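Local structure of alpha-ketoglutarate-dependent 2,4-dichlorophenoxyacetate dioxygenase (Bradyrhizobium diazoefficiens, 5BKE) at residues 53-58 against 83-88; 60-65 against 125-130; 101-106 against 178-183. The protein probably acts as a 2-oxoglutarate- and metal-dependent dioxygenase of the TfdA family, linked to the oxidative degradation of aryloxyalkanoate herbicides. All coordinates share one frame; numbering follows the deposited sequence.

Contact 1. Residues 53-58 against 83-88; sequences EQQMAF and SGLNDV. With OGA (N-oxalylglycine), chain O.
Leu85 inserts its two methyl groups between Gln55 and Met56 of helix 52-59, joining the edge of the main sheet of this TauD/TfdA dioxygenase, a member of the cupin clan, to the helix packed against it. Residues 83-85 form the loop that leads into the short edge strand 86-87, and the strand in turn runs on to the pocket of the 2-oxoglutarate analogue N-oxalylglycine.

The apolar part of the contact belongs to Met56 and Leu85. With CG anti to the backbone N (chi1 177°) and two further bends at chi2 and chi3, Met56 swings its terminal methyl round to the loop, where CE lies 3.9 Å from CD2 of Leu85. The same CE meets the backbone at C of Gly84, 4.1 Å away, while Met56 CB also reaches Leu85 CD2 at 4.1 Å. The two side chains run past each other in opposite directions. Ala280 of the neighbouring strand 276-281 touches both of them.

A mixed contact forms on the other branch of the leucine. Gln55 is extended, and its amide comes up against Leu85 CD1, which is 3.4 Å from OE1 and 3.7 Å from CD. No hydrogen bond crosses between the segments; the buried amide is satisfied outside the contact, OE1 accepting from Arg133 NH1 and NE2 donating to the carbonyl O of Arg278 on strand 276-281. This fixes the amide's rotation beside the methyl.

Ligand contacts lie at the far end of 83-88. Val88, hydrogen-bonded through its backbone to Met277, belongs to the N-oxalylglycine pocket and presents both branches to one carboxylate oxygen of the ligand: CG1 and CG2 of Val88 each stand 3.5 Å from O2.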
loop_
_atom_site.group_PDB
_atom_site.type_symbol
_atom_site.label_atom_id
_atom_site.label_comp_id
_atom_site.label_asym_id
_atom_site.label_seq_id
_atom_site.Cartn_x
_atom_site.Cartn_y
_atom_site.Cartn_z
ATOM N N GLU C 53 -6.309 -51.912 21.390
ATOM C CA GLU C 53 -5.121 -52.224 20.600
ATOM C C GLU C 53 -5.078 -51.506 19.244
ATOM O O GLU C 53 -4.019 -50.996 18.849
ATOM C CB GLU C 53 -4.959 -53.737 20.434
ATOM C CG GLU C 53 -4.570 -54.437 21.738
ATOM C CD GLU C 53 -4.352 -55.944 21.606
ATOM O OE1 GLU C 53 -4.938 -56.586 20.700
ATOM O OE2 GLU C 53 -3.586 -56.495 22.431
ATOM N N GLN C 54 -6.213 -51.461 18.542
ATOM C CA GLN C 54 -6.282 -50.783 17.240
ATOM C C GLN C 54 -6.021 -49.275 17.403
ATOM O O GLN C 54 -5.318 -48.675 16.585
ATOM C CB GLN C 54 -7.617 -51.053 16.535
ATOM C CG GLN C 54 -7.739 -52.438 15.907
ATOM C CD GLN C 54 -9.189 -52.859 15.649
ATOM O OE1 GLN C 54 -10.135 -52.212 16.108
ATOM N NE2 GLN C 54 -9.363 -53.952 14.922
ATOM N N GLN C 55 -6.560 -48.702 18.478
ATOM C CA GLN C 55 -6.379 -47.292 18.823
ATOM C C GLN C 55 -4.916 -46.943 19.087
ATOM O O GLN C 55 -4.426 -45.916 18.598
ATOM C CB GLN C 55 -7.242 -46.929 20.039
ATOM C CG GLN C 55 -7.241 -45.456 20.436
ATOM C CD GLN C 55 -8.151 -45.166 21.614
ATOM O OE1 GLN C 55 -9.094 -45.914 21.882
ATOM N NE2 GLN C 55 -7.882 -44.070 22.323
ATOM N N MET C 56 -4.232 -47.792 19.859
ATOM C CA MET C 56 -2.836 -47.560 20.209
ATOM C C MET C 56 -1.932 -47.739 18.989
ATOM O O MET C 56 -1.002 -46.946 18.784
ATOM C CB MET C 56 -2.408 -48.446 21.391
ATOM C CG MET C 56 -0.939 -48.340 21.791
ATOM S SD MET C 56 -0.429 -46.680 22.299
ATOM C CE MET C 56 -1.174 -46.552 23.927
ATOM N N ALA C 57 -2.217 -48.757 18.177
ATOM C CA ALA C 57 -1.497 -48.967 16.915
ATOM C C ALA C 57 -1.561 -47.731 15.994
ATOM O O ALA C 57 -0.563 -47.378 15.348
ATOM C CB ALA C 57 -2.000 -50.216 16.192
ATOM N N PHE C 58 -2.731 -47.082 15.957
ATOM C CA PHE C 58 -2.914 -45.841 15.215
ATOM C C PHE C 58 -1.994 -44.766 15.793
ATOM O O PHE C 58 -1.241 -44.145 15.053
ATOM C CB PHE C 58 -4.396 -45.395 15.218
ATOM C CG PHE C 58 -4.640 -44.019 14.589
ATOM C CD1 PHE C 58 -4.175 -43.705 13.305
ATOM C CD2 PHE C 58 -5.363 -43.051 15.277
ATOM C CE1 PHE C 58 -4.405 -42.441 12.748
ATOM C CE2 PHE C 58 -5.603 -41.789 14.721
ATOM C CZ PHE C 58 -5.122 -41.489 13.455
ATOM N N SER C 83 -5.078 -52.876 28.594
ATOM C CA SER C 83 -4.182 -52.428 27.519
ATOM C C SER C 83 -3.256 -51.260 27.914
ATOM O O SER C 83 -3.128 -50.930 29.094
ATOM C CB SER C 83 -5.038 -52.012 26.329
ATOM O OG SER C 83 -5.854 -50.908 26.694
ATOM N N GLY C 84 -2.626 -50.639 26.915
ATOM C CA GLY C 84 -1.825 -49.419 27.106
ATOM C C GLY C 84 -2.565 -48.127 27.462
ATOM O O GLY C 84 -1.990 -47.233 28.096
ATOM N N LEU C 85 -3.841 -48.043 27.081
ATOM C CA LEU C 85 -4.635 -46.807 27.169
ATOM C C LEU C 85 -4.852 -46.231 28.567
ATOM O O LEU C 85 -5.003 -46.971 29.548
ATOM C CB LEU C 85 -5.993 -46.980 26.474
ATOM C CG LEU C 85 -6.069 -47.509 25.034
ATOM C CD1 LEU C 85 -7.470 -47.276 24.515
ATOM C CD2 LEU C 85 -5.059 -46.880 24.090
ATOM N N ASN C 86 -4.862 -44.900 28.639
ATOM C CA ASN C 86 -5.246 -44.184 29.852
ATOM C C ASN C 86 -6.762 -44.201 29.977
ATOM O O ASN C 86 -7.498 -43.913 29.018
ATOM C CB ASN C 86 -4.740 -42.735 29.845
ATOM C CG ASN C 86 -3.323 -42.621 29.339
ATOM O OD1 ASN C 86 -3.096 -42.244 28.183
ATOM N ND2 ASN C 86 -2.358 -42.991 30.183
ATOM N N ASP C 87 -7.210 -44.562 31.171
ATOM C CA ASP C 87 -8.608 -44.614 31.484
ATOM C C ASP C 87 -8.994 -43.218 31.950
ATOM O O ASP C 87 -8.600 -42.780 33.036
ATOM C CB ASP C 87 -8.854 -45.680 32.555
ATOM C CG ASP C 87 -10.325 -45.936 32.816
ATOM O OD1 ASP C 87 -11.200 -45.213 32.285
ATOM O OD2 ASP C 87 -10.608 -46.875 33.578
ATOM N N VAL C 88 -9.729 -42.508 31.092
ATOM C CA VAL C 88 -10.259 -41.176 31.431
ATOM C C VAL C 88 -11.801 -41.203 31.553
ATOM O O VAL C 88 -12.474 -40.178 31.398
ATOM C CB VAL C 88 -9.744 -40.066 30.470
ATOM C CG1 VAL C 88 -8.235 -39.882 30.609
ATOM C CG2 VAL C 88 -10.103 -40.365 29.026
HETATM C C1 OGA O . -8.054 -36.354 28.364
HETATM C C2 OGA O . -9.114 -35.447 28.747
HETATM C C4 OGA O . -11.537 -35.027 28.732
HETATM C C5 OGA O . -12.741 -35.877 28.432
HETATM O O1 OGA O . -6.882 -35.904 28.369
HETATM O O2 OGA O . -8.357 -37.515 28.010
HETATM O "O2'" OGA O . -8.820 -34.463 29.419
HETATM O O3 OGA O . -12.835 -36.967 29.042
HETATM N N1 OGA O . -10.334 -35.725 28.308
HETATM O O4 OGA O . -13.572 -35.470 27.587
#

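Contact 2. Residues 60-65 against 125-130; sequences LNFGQR and AKFSLL. With OGA (N-oxalylglycine), chain O.
Phe62 and Phe127 meet in an offset edge-to-face pair, the edge of the Phe127 ring directed at the face of Phe62. Their planes are inclined at 62° and the ring centroids stand 5.8 Å apart. The side chains cross at nearly a right angle, bringing CD2 and CE2 of Phe127 against CB and CG of Phe62; CD2 lies 3.8 Å from Phe62 CB and 4.0 Å from Phe62 CG. Asn61 CB sits over the centre of one Phe62 face, and Val33 and Met37 of helix 27-40 pack against Phe62 and Phe127 respectively.

Lys126 reaches across from the neighbouring position. A chi1 of -166° sends the Lys126 chain away from its own N, and it stays extended, passing CE over the rim of one Phe127 face and placing NZ 3.0 Å from the carbonyl O of Phe62. This hydrogen bond approaches 21° out of the carbonyl plane. The ammonium group also forms a salt bridge with Glu34 of helix 27-40, and is thereby tied to both loop and helix.

Farther along strand 127-132, Leu130 turns to the ligand, its CD1 3.8 Å from O2 of N-oxalylglycine. One strand of the main sheet therefore carries a hydrophobic helix-packing layer at Phe127 and, at Leu130, part of the 2-oxoglutarate-analogue pocket of a TauD/TfdA-type double-stranded beta-helix.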
loop_
_atom_site.group_PDB
_atom_site.type_symbol
_atom_site.label_atom_id
_atom_site.label_comp_id
_atom_site.label_asym_id
_atom_site.label_seq_id
_atom_site.Cartn_x
_atom_site.Cartn_y
_atom_site.Cartn_z
ATOM N N LEU C 60 0.716 -45.055 17.492
ATOM C CA LEU C 60 2.155 -45.379 17.375
ATOM C C LEU C 60 2.831 -45.011 16.044
ATOM O O LEU C 60 4.065 -44.976 15.976
ATOM C CB LEU C 60 2.440 -46.844 17.772
ATOM C CG LEU C 60 2.352 -47.153 19.276
ATOM C CD1 LEU C 60 2.347 -48.664 19.527
ATOM C CD2 LEU C 60 3.449 -46.458 20.094
ATOM N N ASN C 61 2.026 -44.709 15.010
ATOM C CA ASN C 61 2.506 -44.057 13.767
ATOM C C ASN C 61 3.269 -42.758 14.039
ATOM O O ASN C 61 4.159 -42.379 13.263
ATOM C CB ASN C 61 1.322 -43.702 12.853
ATOM C CG ASN C 61 0.728 -44.914 12.165
ATOM O OD1 ASN C 61 1.274 -45.412 11.176
ATOM N ND2 ASN C 61 -0.395 -45.397 12.687
ATOM N N PHE C 62 2.918 -42.111 15.150
ATOM C CA PHE C 62 3.301 -40.739 15.466
ATOM C C PHE C 62 4.337 -40.620 16.589
ATOM O O PHE C 62 4.662 -39.514 17.027
ATOM C CB PHE C 62 2.031 -39.929 15.792
ATOM C CG PHE C 62 0.925 -40.126 14.786
ATOM C CD1 PHE C 62 1.110 -39.775 13.442
ATOM C CD2 PHE C 62 -0.300 -40.683 15.172
ATOM C CE1 PHE C 62 0.100 -39.967 12.508
ATOM C CE2 PHE C 62 -1.318 -40.878 14.238
ATOM C CZ PHE C 62 -1.115 -40.519 12.909
ATOM N N GLY C 63 4.862 -41.761 17.037
ATOM C CA GLY C 63 5.940 -41.783 18.022
ATOM C C GLY C 63 5.902 -43.029 18.865
ATOM O O GLY C 63 5.709 -44.132 18.344
ATOM N N GLN C 64 6.081 -42.834 20.170
ATOM C CA GLN C 64 6.089 -43.910 21.158
ATOM C C GLN C 64 5.064 -43.617 22.250
ATOM O O GLN C 64 4.664 -42.466 22.425
ATOM C CB GLN C 64 7.493 -44.075 21.754
ATOM C CG GLN C 64 8.547 -44.490 20.735
ATOM C CD GLN C 64 9.889 -44.840 21.357
ATOM O OE1 GLN C 64 10.822 -44.044 21.301
ATOM N NE2 GLN C 64 9.995 -46.039 21.946
ATOM N N ARG C 65 4.635 -44.656 22.968
ATOM C CA ARG C 65 3.786 -44.516 24.160
ATOM C C ARG C 65 4.443 -43.619 25.201
ATOM O O ARG C 65 5.642 -43.759 25.483
ATOM C CB ARG C 65 3.573 -45.876 24.850
ATOM C CG ARG C 65 2.545 -46.815 24.245
ATOM C CD ARG C 65 2.649 -48.200 24.904
ATOM N NE ARG C 65 2.216 -49.318 24.044
ATOM C CZ ARG C 65 2.960 -49.881 23.090
ATOM N NH1 ARG C 65 4.189 -49.438 22.827
ATOM N NH2 ARG C 65 2.462 -50.883 22.371
ATOM N N ALA C 125 3.616 -34.455 26.785
ATOM C CA ALA C 125 3.026 -35.245 25.699
ATOM C C ALA C 125 2.980 -34.515 24.347
ATOM O O ALA C 125 2.876 -33.295 24.302
ATOM C CB ALA C 125 1.630 -35.683 26.089
ATOM N N LYS C 126 3.090 -35.287 23.270
ATOM C CA LYS C 126 2.872 -34.812 21.921
ATOM C C LYS C 126 1.363 -34.895 21.603
ATOM O O LYS C 126 0.636 -33.918 21.823
ATOM C CB LYS C 126 3.728 -35.635 20.950
ATOM C CG LYS C 126 3.870 -35.054 19.556
ATOM C CD LYS C 126 4.791 -35.924 18.715
ATOM C CE LYS C 126 4.437 -35.842 17.235
ATOM N NZ LYS C 126 5.306 -36.706 16.388
ATOM N N PHE C 127 0.887 -36.054 21.136
ATOM C CA PHE C 127 -0.535 -36.220 20.785
ATOM C C PHE C 127 -1.290 -37.010 21.835
ATOM O O PHE C 127 -0.741 -37.951 22.435
ATOM C CB PHE C 127 -0.721 -36.927 19.431
ATOM C CG PHE C 127 -0.111 -36.206 18.247
ATOM C CD1 PHE C 127 0.184 -34.838 18.285
ATOM C CD2 PHE C 127 0.128 -36.903 17.067
ATOM C CE1 PHE C 127 0.733 -34.197 17.183
ATOM C CE2 PHE C 127 0.672 -36.261 15.952
ATOM C CZ PHE C 127 0.982 -34.909 16.017
ATOM N N SER C 128 -2.542 -36.628 22.044
ATOM C CA SER C 128 -3.512 -37.426 22.782
ATOM C C SER C 128 -4.662 -37.841 21.869
ATOM O O SER C 128 -5.155 -37.032 21.068
ATOM C CB SER C 128 -4.071 -36.640 23.953
ATOM O OG SER C 128 -3.061 -36.267 24.870
ATOM N N LEU C 129 -5.099 -39.090 22.003
ATOM C CA LEU C 129 -6.125 -39.660 21.114
ATOM C C LEU C 129 -7.280 -40.241 21.927
ATOM O O LEU C 129 -7.109 -41.257 22.603
ATOM C CB LEU C 129 -5.517 -40.738 20.212
ATOM C CG LEU C 129 -4.403 -40.353 19.238
ATOM C CD1 LEU C 129 -3.023 -40.241 19.877
ATOM C CD2 LEU C 129 -4.381 -41.376 18.121
ATOM N N LEU C 130 -8.454 -39.610 21.839
ATOM C CA LEU C 130 -9.601 -39.972 22.675
ATOM C C LEU C 130 -10.746 -40.649 21.915
ATOM O O LEU C 130 -11.304 -40.090 20.960
ATOM C CB LEU C 130 -10.108 -38.746 23.440
ATOM C CG LEU C 130 -11.051 -38.969 24.624
ATOM C CD1 LEU C 130 -10.351 -39.742 25.729
ATOM C CD2 LEU C 130 -11.558 -37.639 25.157
HETATM C C1 OGA O . -8.054 -36.354 28.364
HETATM C C2 OGA O . -9.114 -35.447 28.747
HETATM C C4 OGA O . -11.537 -35.027 28.732
HETATM C C5 OGA O . -12.741 -35.877 28.432
HETATM O O1 OGA O . -6.882 -35.904 28.369
HETATM O O2 OGA O . -8.357 -37.515 28.010
HETATM O "O2'" OGA O . -8.820 -34.463 29.419
HETATM O O3 OGA O . -12.835 -36.967 29.042
HETATM N N1 OGA O . -10.334 -35.725 28.308
HETATM O O4 OGA O . -13.572 -35.470 27.587
#

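Contact 3. Residues 101-106 against 178-183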
loop_
_atom_site.group_PDB
_atom_site.type_symbol
_atom_site.label_atom_id
_atom_site.label_comp_id
_atom_site.label_asym_id
_atom_site.label_seq_id
_atom_site.Cartn_x
_atom_site.Cartn_y
_atom_site.Cartn_z
ATOM N N ASP C 101 -18.137 -39.121 46.013
ATOM C CA ASP C 101 -17.146 -38.634 46.979
ATOM C C ASP C 101 -15.841 -39.462 47.098
ATOM O O ASP C 101 -15.029 -39.213 48.004
ATOM C CB ASP C 101 -17.812 -38.411 48.356
ATOM C CG ASP C 101 -18.395 -39.692 48.958
ATOM O OD1 ASP C 101 -19.031 -40.491 48.228
ATOM O OD2 ASP C 101 -18.228 -39.889 50.182
ATOM N N SER C 102 -15.639 -40.415 46.181
ATOM C CA SER C 102 -14.403 -41.219 46.117
ATOM C C SER C 102 -13.187 -40.375 45.707
ATOM O O SER C 102 -13.335 -39.382 44.988
ATOM C CB SER C 102 -14.570 -42.411 45.164
ATOM O OG SER C 102 -14.552 -42.008 43.799
ATOM N N ARG C 103 -12.000 -40.777 46.160
ATOM C CA ARG C 103 -10.750 -40.050 45.880
ATOM C C ARG C 103 -10.356 -40.070 44.391
ATOM O O ARG C 103 -9.725 -39.125 43.906
ATOM C CB ARG C 103 -9.601 -40.576 46.756
ATOM C CG ARG C 103 -8.461 -39.590 46.978
ATOM C CD ARG C 103 -7.404 -40.150 47.917
ATOM N NE ARG C 103 -6.365 -39.164 48.214
ATOM C CZ ARG C 103 -5.131 -39.177 47.707
ATOM N NH1 ARG C 103 -4.746 -40.135 46.872
ATOM N NH2 ARG C 103 -4.271 -38.221 48.047
ATOM N N THR C 104 -10.741 -41.138 43.687
ATOM C CA THR C 104 -10.508 -41.292 42.241
ATOM C C THR C 104 -11.324 -40.283 41.416
ATOM O O THR C 104 -10.761 -39.556 40.593
ATOM C CB THR C 104 -10.810 -42.735 41.774
ATOM O OG1 THR C 104 -10.120 -43.662 42.619
ATOM C CG2 THR C 104 -10.380 -42.959 40.319
ATOM N N HIS C 105 -12.638 -40.245 41.647
ATOM C CA HIS C 105 -13.525 -39.320 40.949
ATOM C C HIS C 105 -13.137 -37.856 41.189
ATOM O O HIS C 105 -13.047 -37.083 40.234
ATOM C CB HIS C 105 -14.994 -39.572 41.321
ATOM C CG HIS C 105 -15.942 -38.566 40.746
ATOM N ND1 HIS C 105 -16.621 -37.653 41.524
ATOM C CD2 HIS C 105 -16.304 -38.313 39.465
ATOM C CE1 HIS C 105 -17.372 -36.890 40.751
ATOM N NE2 HIS C 105 -17.194 -37.268 39.497
ATOM N N LEU C 106 -12.885 -37.499 42.452
ATOM C CA LEU C 106 -12.531 -36.122 42.836
ATOM C C LEU C 106 -11.248 -35.612 42.168
ATOM O O LEU C 106 -11.151 -34.428 41.828
ATOM C CB LEU C 106 -12.449 -35.965 44.364
ATOM C CG LEU C 106 -13.712 -36.046 45.245
ATOM C CD1 LEU C 106 -13.347 -35.773 46.698
ATOM C CD2 LEU C 106 -14.845 -35.118 44.803
ATOM N N LEU C 178 -8.999 -27.023 43.015
ATOM C CA LEU C 178 -10.286 -27.666 43.238
ATOM C C LEU C 178 -10.515 -28.054 44.702
ATOM O O LEU C 178 -11.565 -28.591 45.028
ATOM C CB LEU C 178 -10.456 -28.882 42.312
ATOM C CG LEU C 178 -10.640 -28.634 40.799
ATOM C CD1 LEU C 178 -10.899 -29.938 40.066
ATOM C CD2 LEU C 178 -11.747 -27.635 40.488
ATOM N N GLY C 179 -9.540 -27.781 45.575
ATOM C CA GLY C 179 -9.646 -28.091 47.017
ATOM C C GLY C 179 -8.965 -29.369 47.496
ATOM O O GLY C 179 -8.831 -29.587 48.699
ATOM N N PHE C 180 -8.542 -30.204 46.546
ATOM C CA PHE C 180 -7.779 -31.442 46.778
ATOM C C PHE C 180 -6.336 -31.048 47.179
ATOM O O PHE C 180 -5.462 -30.884 46.313
ATOM C CB PHE C 180 -7.816 -32.244 45.464
ATOM C CG PHE C 180 -7.456 -33.703 45.581
ATOM C CD1 PHE C 180 -6.127 -34.115 45.781
ATOM C CD2 PHE C 180 -8.438 -34.683 45.394
ATOM C CE1 PHE C 180 -5.799 -35.468 45.849
ATOM C CE2 PHE C 180 -8.113 -36.035 45.457
ATOM C CZ PHE C 180 -6.793 -36.428 45.685
ATOM N N THR C 181 -6.096 -30.891 48.487
ATOM C CA THR C 181 -4.809 -30.357 48.998
ATOM C C THR C 181 -3.953 -31.281 49.891
ATOM O O THR C 181 -2.871 -30.874 50.334
ATOM C CB THR C 181 -4.985 -29.005 49.733
ATOM O OG1 THR C 181 -6.002 -29.127 50.734
ATOM C CG2 THR C 181 -5.346 -27.888 48.765
ATOM N N GLU C 182 -4.419 -32.502 50.156
ATOM C CA GLU C 182 -3.643 -33.447 50.982
ATOM C C GLU C 182 -2.986 -34.593 50.193
ATOM O O GLU C 182 -3.663 -35.394 49.525
ATOM C CB GLU C 182 -4.432 -33.938 52.209
ATOM C CG GLU C 182 -5.660 -34.795 51.939
ATOM C CD GLU C 182 -6.148 -35.498 53.193
ATOM O OE1 GLU C 182 -6.965 -34.904 53.932
ATOM O OE2 GLU C 182 -5.713 -36.644 53.442
ATOM N N TYR C 183 -1.656 -34.639 50.277
ATOM C CA TYR C 183 -0.834 -35.608 49.540
ATOM C C TYR C 183 0.144 -36.321 50.477
ATOM O O TYR C 183 0.861 -35.678 51.262
ATOM C CB TYR C 183 -0.070 -34.931 48.385
ATOM C CG TYR C 183 -0.944 -34.125 47.445
ATOM C CD1 TYR C 183 -1.632 -34.747 46.388
ATOM C CD2 TYR C 183 -1.094 -32.741 47.614
ATOM C CE1 TYR C 183 -2.442 -34.011 45.530
ATOM C CE2 TYR C 183 -1.901 -31.997 46.763
ATOM C CZ TYR C 183 -2.569 -32.634 45.725
ATOM O OH TYR C 183 -3.366 -31.902 44.884
HETATM O O HOH W 1 -6.471 -36.669 49.219
#
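Arg103 runs past the far end of the Phe180 ring, at its CZ, to reach the loop beyond it. With chi1 at -156°, CG trans to N, the chain is extended as far as NE, and its CG passes 3.8 Å from Phe180 CZ. The same ring carbon lies over one face of the guanidinium, toward its rim, with the two planes 45° apart. Phe180 likewise swings its CG to the side away from its own N and directs its ring at the helix, where Leu106 CB approaches the ring edge 4.3 Å from CD2.

At the guanidinium edge, Arg103 NH2 donates to the carbonyl O of Glu182 over 3.2 Å. The acceptor is nearly in the guanidinium plane and the donor in the carbonyl plane, although the N-H...O angle is only 138°. Water 1 bridges the same two groups, accepting from Arg103 NE at 2.7 Å and donating to Glu182 O. NH1 forms a salt bridge with Glu187, which further restrains the group's rotation.

Leu106 also packs on Ser223 of the second subunit. The contact joins a Ser102 N-capped helix start, its capping bond weak, to the loop leaving the Schellman motif at Gly179.

Overall arrangement
Contacts 1 and 2 are buried neighbours, their centres 10 Å apart, and both have one segment in the main sheet, on strands 86-87 and 127-132. They touch directly: Phe58 CD2 lies 3.4 Å from Leu129 CD2, and Val88 and Leu130 meet beside N-oxalylglycine, so each contact supplies one wall residue of that pocket. Contact 3 stands apart, about 26 Å from contact 1 and 28 Å from contact 2 between centres, partly exposed and next to another subunit. The chemistry follows place. Methyl packing without cross-segment hydrogen bonds marks 53-58/83-88, an aromatic pair with one lysine bond marks 60-65/125-130, and an arginine with a bridging water serves the outer 101-106/178-183.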